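Local coordinates for mevalonate kinase (Staphylococcus aureus, PDB 2X7I), which probably transfers the gamma-phosphate of ATP to mevalonate, giving 5-phosphomevalonate on the route to isoprenoid precursors, as a member of the GHMP kinase family, at residues A[11-15]-A[100-106]; A[22-26]-A[159-164]. All blocks are in the same frame, centred on the assembly; numbering follows the deposited sequence.

Overall arrangement
Starting from the N terminus, the chain runs along strand 6-16, whose segment 11-15 packs against the glycine-rich loop and first helical turn at 100-106; interaction 1 closes that long loop at the middle of the molecule. Between these two segments the chain passes through 22-26, in the connection from strand 6-16 to strand 29-45. That connection finds its partner further along the chain, at 159-164, so the two closures cross instead of nesting. Both contacts reach the same mixed sheet. Interaction 1 fastens helix 103-119 to it, whereas interaction 2 lays a peripheral loop on its hairpin 157-166. Their centres stand about 18 Å apart and they do not touch.

Interaction 1 of 2, residues A[11-15]-A[100-106]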
ATOM      1  N   SER A  11      -0.754   5.967   9.876  1.00 51.32           N
ATOM      2  CA  SER A  11      -1.089   4.730   9.185  1.00 49.93           C
ATOM      3  C   SER A  11       0.023   4.259   8.254  1.00 49.36           C
ATOM      4  O   SER A  11       0.705   5.068   7.621  1.00 49.18           O
ATOM      5  CB  SER A  11      -2.363   4.914   8.368  1.00 48.75           C
ATOM      6  OG  SER A  11      -2.778   3.670   7.833  1.00 47.94           O
ATOM      7  N   THR A  12       0.177   2.944   8.148  1.00 49.07           N
ATOM      8  CA  THR A  12       1.032   2.364   7.113  1.00 48.76           C
ATOM      9  C   THR A  12       0.231   2.264   5.826  1.00 47.75           C
ATOM     10  O   THR A  12      -0.981   2.476   5.824  1.00 46.89           O
ATOM     11  CB  THR A  12       1.523   0.942   7.451  1.00 48.97           C
ATOM     12  OG1 THR A  12       0.458   0.007   7.226  1.00 46.80           O
ATOM     13  CG2 THR A  12       2.019   0.857   8.878  1.00 49.24           C
ATOM     14  N   GLY A  13       0.918   1.934   4.736  1.00 47.87           N
ATOM     15  CA  GLY A  13       0.248   1.520   3.507  1.00 47.27           C
ATOM     16  C   GLY A  13       0.055   0.010   3.498  1.00 47.09           C
ATOM     17  O   GLY A  13       0.106  -0.635   4.545  1.00 47.71           O
ATOM     18  N   LYS A  14      -0.145  -0.557   2.311  1.00 46.80           N
ATOM     19  CA  LYS A  14      -0.158  -2.015   2.149  1.00 46.88           C
ATOM     20  C   LYS A  14       0.324  -2.424   0.757  1.00 46.65           C
ATOM     21  O   LYS A  14       0.267  -1.634  -0.183  1.00 46.43           O
ATOM     22  CB  LYS A  14      -1.553  -2.570   2.448  1.00 46.18           C
ATOM     23  CG  LYS A  14      -2.365  -3.031   1.267  1.00 46.46           C
ATOM     24  CD  LYS A  14      -2.772  -1.918   0.312  1.00 46.87           C
ATOM     25  CE  LYS A  14      -2.982  -2.500  -1.082  1.00 46.18           C
ATOM     26  NZ  LYS A  14      -3.572  -1.559  -2.055  1.00 46.38           N
ATOM     27  N   ILE A  15       0.800  -3.657   0.634  1.00 46.77           N
ATOM     28  CA  ILE A  15       1.171  -4.207  -0.671  1.00 46.71           C
ATOM     29  C   ILE A  15       0.444  -5.514  -0.913  1.00 46.04           C
ATOM     30  O   ILE A  15       0.332  -6.345  -0.020  1.00 45.49           O
ATOM     31  CB  ILE A  15       2.700  -4.439  -0.803  1.00 48.00           C
ATOM     32  CG1 ILE A  15       3.454  -3.139  -0.505  1.00 48.86           C
ATOM     33  CG2 ILE A  15       3.045  -4.970  -2.204  1.00 48.13           C
ATOM     34  CD1 ILE A  15       4.692  -2.911  -1.352  1.00 50.64           C
ATOM     35  N   GLY A 100      -1.199   1.152  -5.973  1.00 46.88           N
ATOM     36  CA  GLY A 100      -1.622   0.003  -5.176  1.00 46.47           C
ATOM     37  C   GLY A 100      -1.021  -0.037  -3.781  1.00 46.41           C
ATOM     38  O   GLY A 100      -1.057  -1.069  -3.128  1.00 46.42           O
ATOM     39  N   LEU A 101      -0.475   1.084  -3.308  1.00 48.53           N
ATOM     40  CA  LEU A 101       0.234   1.098  -2.018  1.00 47.51           C
ATOM     41  C   LEU A 101      -0.709   1.405  -0.842  1.00 46.12           C
ATOM     42  O   LEU A 101      -0.266   1.595   0.289  1.00 45.43           O
ATOM     43  CB  LEU A 101       1.441   2.040  -2.069  1.00 48.47           C
ATOM     44  CG  LEU A 101       2.488   1.660  -3.144  1.00 50.86           C
ATOM     45  CD1 LEU A 101       3.453   2.790  -3.439  1.00 51.99           C
ATOM     46  CD2 LEU A 101       3.268   0.412  -2.788  1.00 50.58           C
ATOM     47  N   GLY A 102      -2.014   1.425  -1.117  1.00 45.83           N
ATOM     48  CA  GLY A 102      -3.027   1.552  -0.083  1.00 45.01           C
ATOM     49  C   GLY A 102      -3.201   2.979   0.396  1.00 45.22           C
ATOM     50  O   GLY A 102      -3.533   3.217   1.559  1.00 45.19           O
ATOM     51  N   SER A 103      -3.002   3.926  -0.512  1.00 45.87           N
ATOM     52  CA  SER A 103      -3.007   5.333  -0.178  1.00 46.42           C
ATOM     53  C   SER A 103      -4.354   5.827   0.362  1.00 46.20           C
ATOM     54  O   SER A 103      -4.413   6.500   1.388  1.00 46.00           O
ATOM     55  CB  SER A 103      -2.633   6.127  -1.421  1.00 48.31           C
ATOM     56  OG  SER A 103      -2.155   7.386  -1.068  1.00 50.00           O
ATOM     57  N   SER A 104      -5.438   5.511  -0.340  1.00 46.78           N
ATOM     58  CA  SER A 104      -6.766   5.901   0.119  1.00 46.77           C
ATOM     59  C   SER A 104      -7.087   5.329   1.507  1.00 45.00           C
ATOM     60  O   SER A 104      -7.614   6.024   2.365  1.00 44.91           O
ATOM     61  CB  SER A 104      -7.824   5.458  -0.881  1.00 48.13           C
ATOM     62  OG  SER A 104      -9.117   5.785  -0.395  1.00 49.94           O
ATOM     63  N   ALA A 105      -6.769   4.062   1.719  1.00 43.80           N
ATOM     64  CA  ALA A 105      -7.028   3.424   3.002  1.00 42.87           C
ATOM     65  C   ALA A 105      -6.125   3.984   4.109  1.00 42.31           C
ATOM     66  O   ALA A 105      -6.576   4.174   5.234  1.00 42.37           O
ATOM     67  CB  ALA A 105      -6.877   1.922   2.883  1.00 42.36           C
ATOM     68  N   ALA A 106      -4.861   4.255   3.784  1.00 42.11           N
ATOM     69  CA  ALA A 106      -3.926   4.835   4.740  1.00 42.28           C
ATOM     70  C   ALA A 106      -4.410   6.200   5.266  1.00 42.90           C
ATOM     71  O   ALA A 106      -4.472   6.413   6.483  1.00 42.99           O
ATOM     72  CB  ALA A 106      -2.547   4.968   4.122  1.00 42.47           C
TER
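K14 reaches from strand 6-16 over the loop that leads into helix 103-119, and its course organises the contact. With chi1 at 107°, away from a staggered value, and a bend at chi2, the chain passes G102, where K14 CD lies 3.5 Å from G102 CA. NZ then meets G100 O at 2.8 Å, approaching from above the carbonyl plane. The backbone takes the second bond: K14 N donates to L101 O at 3.0 Å, nearly straight at 161° but again well out of the carbonyl plane. Main chain and side chain of one lysine thus hold two successive carbonyls of the loop.

The side chains of I15 and L101 run alongside each other in the same direction, making an apolar contact with I15 CD1 3.9 Å from L101 CD2. At the other end, A106 directs its methyl at the strand, and A106 CB rests 3.4 Å from T12 O. That same carbonyl accepts S11 OG at 2.9 Å, in its plane and on a lone pair. The backbones run close together at G13, whose CA lies 3.3 Å from L101 O.

G102, at the N-cap position, belongs to the glycine- and serine-rich phosphate-binding loop of GHMP kinases. A citrate, probably from the crystallisation liquor, accepts hydrogen bonds from G100 N, S103 N and S104 N. K14 NZ also forms a salt bridge with D147, so its ammonium joins a carboxylate to the loop; with the helix start, it probably makes this pocket electrostatically suited to an anion.

Interaction 2 of 2, residues A[22-26]-A[159-164]; sequences AVTFG and FQKGHA
F25 and F159 bring a loop onto a beta hairpin: residues 22-26 lie in the link from strand 6-16 to strand 29-45, while the segment 159-164 holds the two-residue connection between strands 157-160 and 163-166. A type II' turn from Q160 to H163 makes the reversal, and Q160 and H163 close it with a reciprocal pair of backbone hydrogen bonds. F159 also pairs through its backbone with A29, which joins the hairpin to the larger mixed sheet.

Aromatic packing carries most of the contact, but the two rings do not stack. F159 points its ring at the loop backbone, with F159 CE2 3.4 Å from F25 N and the T24 carbonyl carbon at its edge. V23 meets the ring at a slant, its CG2 4.1 Å from F159 CD2; both residues also touch I146, so helix 145-153 lies against this inner end of the contact. F25 extends the other way. With CG anti to the backbone N (chi1 172°), its ring runs out along the hairpin and presents an edge to the turn and the returning strand. There F25 CZ comes 3.5 Å from G162 O and F25 CE1 3.7 Å from H163 C. Next to them F25 CD1 lies 4.0 Å from A164 CB, and A164 N sits in the plane of the ring.

Polar contacts are few, and no direct hydrogen bond spans the two segments. A weaker approach of G26 CA to K161 O, 3.4 Å long with 148° at the hydrogen, brings G26 to the turn. G26 turns the chain there with a positive phi of 105°. Water 1 links the two segments, accepting from G26 N at 3.0 Å and donating to H163 O at 3.2 Å.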
ATOM      1  N   ALA A  22      -6.848  -3.868  -6.561  1.00 48.11           N
ATOM      2  CA  ALA A  22      -8.172  -3.577  -5.992  1.00 48.02           C
ATOM      3  C   ALA A  22      -8.986  -4.857  -5.810  1.00 48.03           C
ATOM      4  O   ALA A  22     -10.175  -4.922  -6.130  1.00 48.18           O
ATOM      5  CB  ALA A  22      -8.924  -2.573  -6.871  1.00 48.32           C
ATOM      6  N   VAL A  23      -8.320  -5.876  -5.289  1.00 47.99           N
ATOM      7  CA  VAL A  23      -8.916  -7.194  -5.159  1.00 48.08           C
ATOM      8  C   VAL A  23     -10.145  -7.139  -4.265  1.00 47.96           C
ATOM      9  O   VAL A  23     -10.234  -6.312  -3.363  1.00 47.61           O
ATOM     10  CB  VAL A  23      -7.918  -8.205  -4.609  1.00 48.01           C
ATOM     11  CG1 VAL A  23      -7.456  -7.805  -3.203  1.00 46.46           C
ATOM     12  CG2 VAL A  23      -8.530  -9.582  -4.614  1.00 49.50           C
ATOM     13  N   THR A  24     -11.106  -8.006  -4.557  1.00 48.55           N
ATOM     14  CA  THR A  24     -12.334  -8.086  -3.792  1.00 48.58           C
ATOM     15  C   THR A  24     -12.456  -9.500  -3.263  1.00 48.01           C
ATOM     16  O   THR A  24     -11.854 -10.441  -3.818  1.00 48.30           O
ATOM     17  CB  THR A  24     -13.546  -7.738  -4.666  1.00 49.72           C
ATOM     18  OG1 THR A  24     -14.646  -7.371  -3.822  1.00 52.35           O
ATOM     19  CG2 THR A  24     -13.935  -8.912  -5.549  1.00 49.90           C
ATOM     20  N   PHE A  25     -13.220  -9.664  -2.189  1.00 46.95           N
ATOM     21  CA  PHE A  25     -13.443 -10.993  -1.648  1.00 46.56           C
ATOM     22  C   PHE A  25     -13.946 -11.927  -2.738  1.00 47.19           C
ATOM     23  O   PHE A  25     -14.802 -11.565  -3.546  1.00 46.56           O
ATOM     24  CB  PHE A  25     -14.443 -10.975  -0.501  1.00 46.80           C
ATOM     25  CG  PHE A  25     -14.844 -12.341  -0.049  1.00 46.78           C
ATOM     26  CD1 PHE A  25     -13.963 -13.122   0.672  1.00 45.93           C
ATOM     27  CD2 PHE A  25     -16.091 -12.862  -0.376  1.00 47.75           C
ATOM     28  CE1 PHE A  25     -14.319 -14.393   1.074  1.00 47.11           C
ATOM     29  CE2 PHE A  25     -16.458 -14.125   0.030  1.00 47.93           C
ATOM     30  CZ  PHE A  25     -15.573 -14.895   0.755  1.00 47.87           C
ATOM     31  N   GLY A  26     -13.413 -13.145  -2.733  1.00 47.87           N
ATOM     32  CA  GLY A  26     -13.734 -14.129  -3.758  1.00 48.97           C
ATOM     33  C   GLY A  26     -12.613 -14.313  -4.754  1.00 48.85           C
ATOM     34  O   GLY A  26     -12.565 -15.318  -5.427  1.00 50.56           O
ATOM     35  N   PHE A 159      -6.764 -14.029   0.755  1.00 49.74           N
ATOM     36  CA  PHE A 159      -8.022 -14.389   0.076  1.00 50.70           C
ATOM     37  C   PHE A 159      -7.802 -15.634  -0.780  1.00 52.29           C
ATOM     38  O   PHE A 159      -6.797 -15.721  -1.479  1.00 52.00           O
ATOM     39  CB  PHE A 159      -8.475 -13.259  -0.868  1.00 50.17           C
ATOM     40  CG  PHE A 159      -9.130 -12.057  -0.187  1.00 49.09           C
ATOM     41  CD1 PHE A 159      -9.085 -11.865   1.195  1.00 48.32           C
ATOM     42  CD2 PHE A 159      -9.771 -11.099  -0.967  1.00 47.18           C
ATOM     43  CE1 PHE A 159      -9.684 -10.745   1.776  1.00 48.66           C
ATOM     44  CE2 PHE A 159     -10.360  -9.980  -0.398  1.00 47.99           C
ATOM     45  CZ  PHE A 159     -10.321  -9.798   0.980  1.00 47.74           C
ATOM     46  N   GLN A 160      -8.748 -16.576  -0.758  1.00 54.59           N
ATOM     47  CA  GLN A 160      -8.711 -17.753  -1.643  1.00 56.48           C
ATOM     48  C   GLN A 160     -10.104 -18.340  -1.841  1.00 59.09           C
ATOM     49  O   GLN A 160     -10.786 -18.632  -0.854  1.00 60.88           O
ATOM     50  CB  GLN A 160      -7.847 -18.860  -1.038  1.00 57.06           C
ATOM     51  CG  GLN A 160      -7.392 -19.922  -2.034  1.00 57.26           C
ATOM     52  CD  GLN A 160      -6.179 -19.483  -2.838  1.00 55.79           C
ATOM     53  OE1 GLN A 160      -5.245 -18.893  -2.297  1.00 54.38           O
ATOM     54  NE2 GLN A 160      -6.191 -19.765  -4.136  1.00 55.01           N
ATOM     55  N   LYS A 161     -10.504 -18.574  -3.094  1.00 60.17           N
ATOM     56  CA  LYS A 161     -11.768 -19.269  -3.389  1.00 61.99           C
ATOM     57  C   LYS A 161     -12.928 -18.572  -2.673  1.00 60.80           C
ATOM     58  O   LYS A 161     -13.177 -17.411  -2.941  1.00 60.04           O
ATOM     59  CB  LYS A 161     -11.679 -20.762  -3.017  1.00 64.17           C
ATOM     60  CG  LYS A 161     -10.893 -21.635  -3.998  1.00 66.74           C
ATOM     61  CD  LYS A 161     -11.040 -23.119  -3.629  1.00 70.80           C
ATOM     62  CE  LYS A 161     -10.782 -24.053  -4.812  1.00 73.08           C
ATOM     63  NZ  LYS A 161     -11.378 -25.411  -4.597  1.00 75.17           N
ATOM     64  N   GLY A 162     -13.605 -19.256  -1.751  1.00 61.06           N
ATOM     65  CA  GLY A 162     -14.762 -18.703  -1.045  1.00 60.67           C
ATOM     66  C   GLY A 162     -14.508 -18.396   0.424  1.00 59.16           C
ATOM     67  O   GLY A 162     -15.443 -18.338   1.215  1.00 59.32           O
ATOM     68  N   HIS A 163     -13.244 -18.197   0.791  1.00 57.46           N
ATOM     69  CA  HIS A 163     -12.888 -17.868   2.174  1.00 56.73           C
ATOM     70  C   HIS A 163     -11.767 -16.837   2.251  1.00 54.56           C
ATOM     71  O   HIS A 163     -11.042 -16.628   1.279  1.00 53.53           O
ATOM     72  CB  HIS A 163     -12.556 -19.133   2.995  1.00 58.14           C
ATOM     73  CG  HIS A 163     -11.309 -19.851   2.572  1.00 58.18           C
ATOM     74  ND1 HIS A 163     -10.078 -19.599   3.138  1.00 58.23           N
ATOM     75  CD2 HIS A 163     -11.112 -20.858   1.685  1.00 60.69           C
ATOM     76  CE1 HIS A 163      -9.173 -20.401   2.599  1.00 58.42           C
ATOM     77  NE2 HIS A 163      -9.772 -21.169   1.710  1.00 59.54           N
ATOM     78  N   ALA A 164     -11.671 -16.170   3.398  1.00 54.04           N
ATOM     79  CA  ALA A 164     -10.592 -15.203   3.668  1.00 53.06           C
ATOM     80  C   ALA A 164     -10.108 -15.338   5.114  1.00 53.78           C
ATOM     81  O   ALA A 164     -10.890 -15.660   6.005  1.00 55.03           O
ATOM     82  CB  ALA A 164     -11.057 -13.782   3.400  1.00 51.72           C
TER
HETATM   83  O   HOH W   1     -11.349 -14.729  -1.260  1.00 39.38           O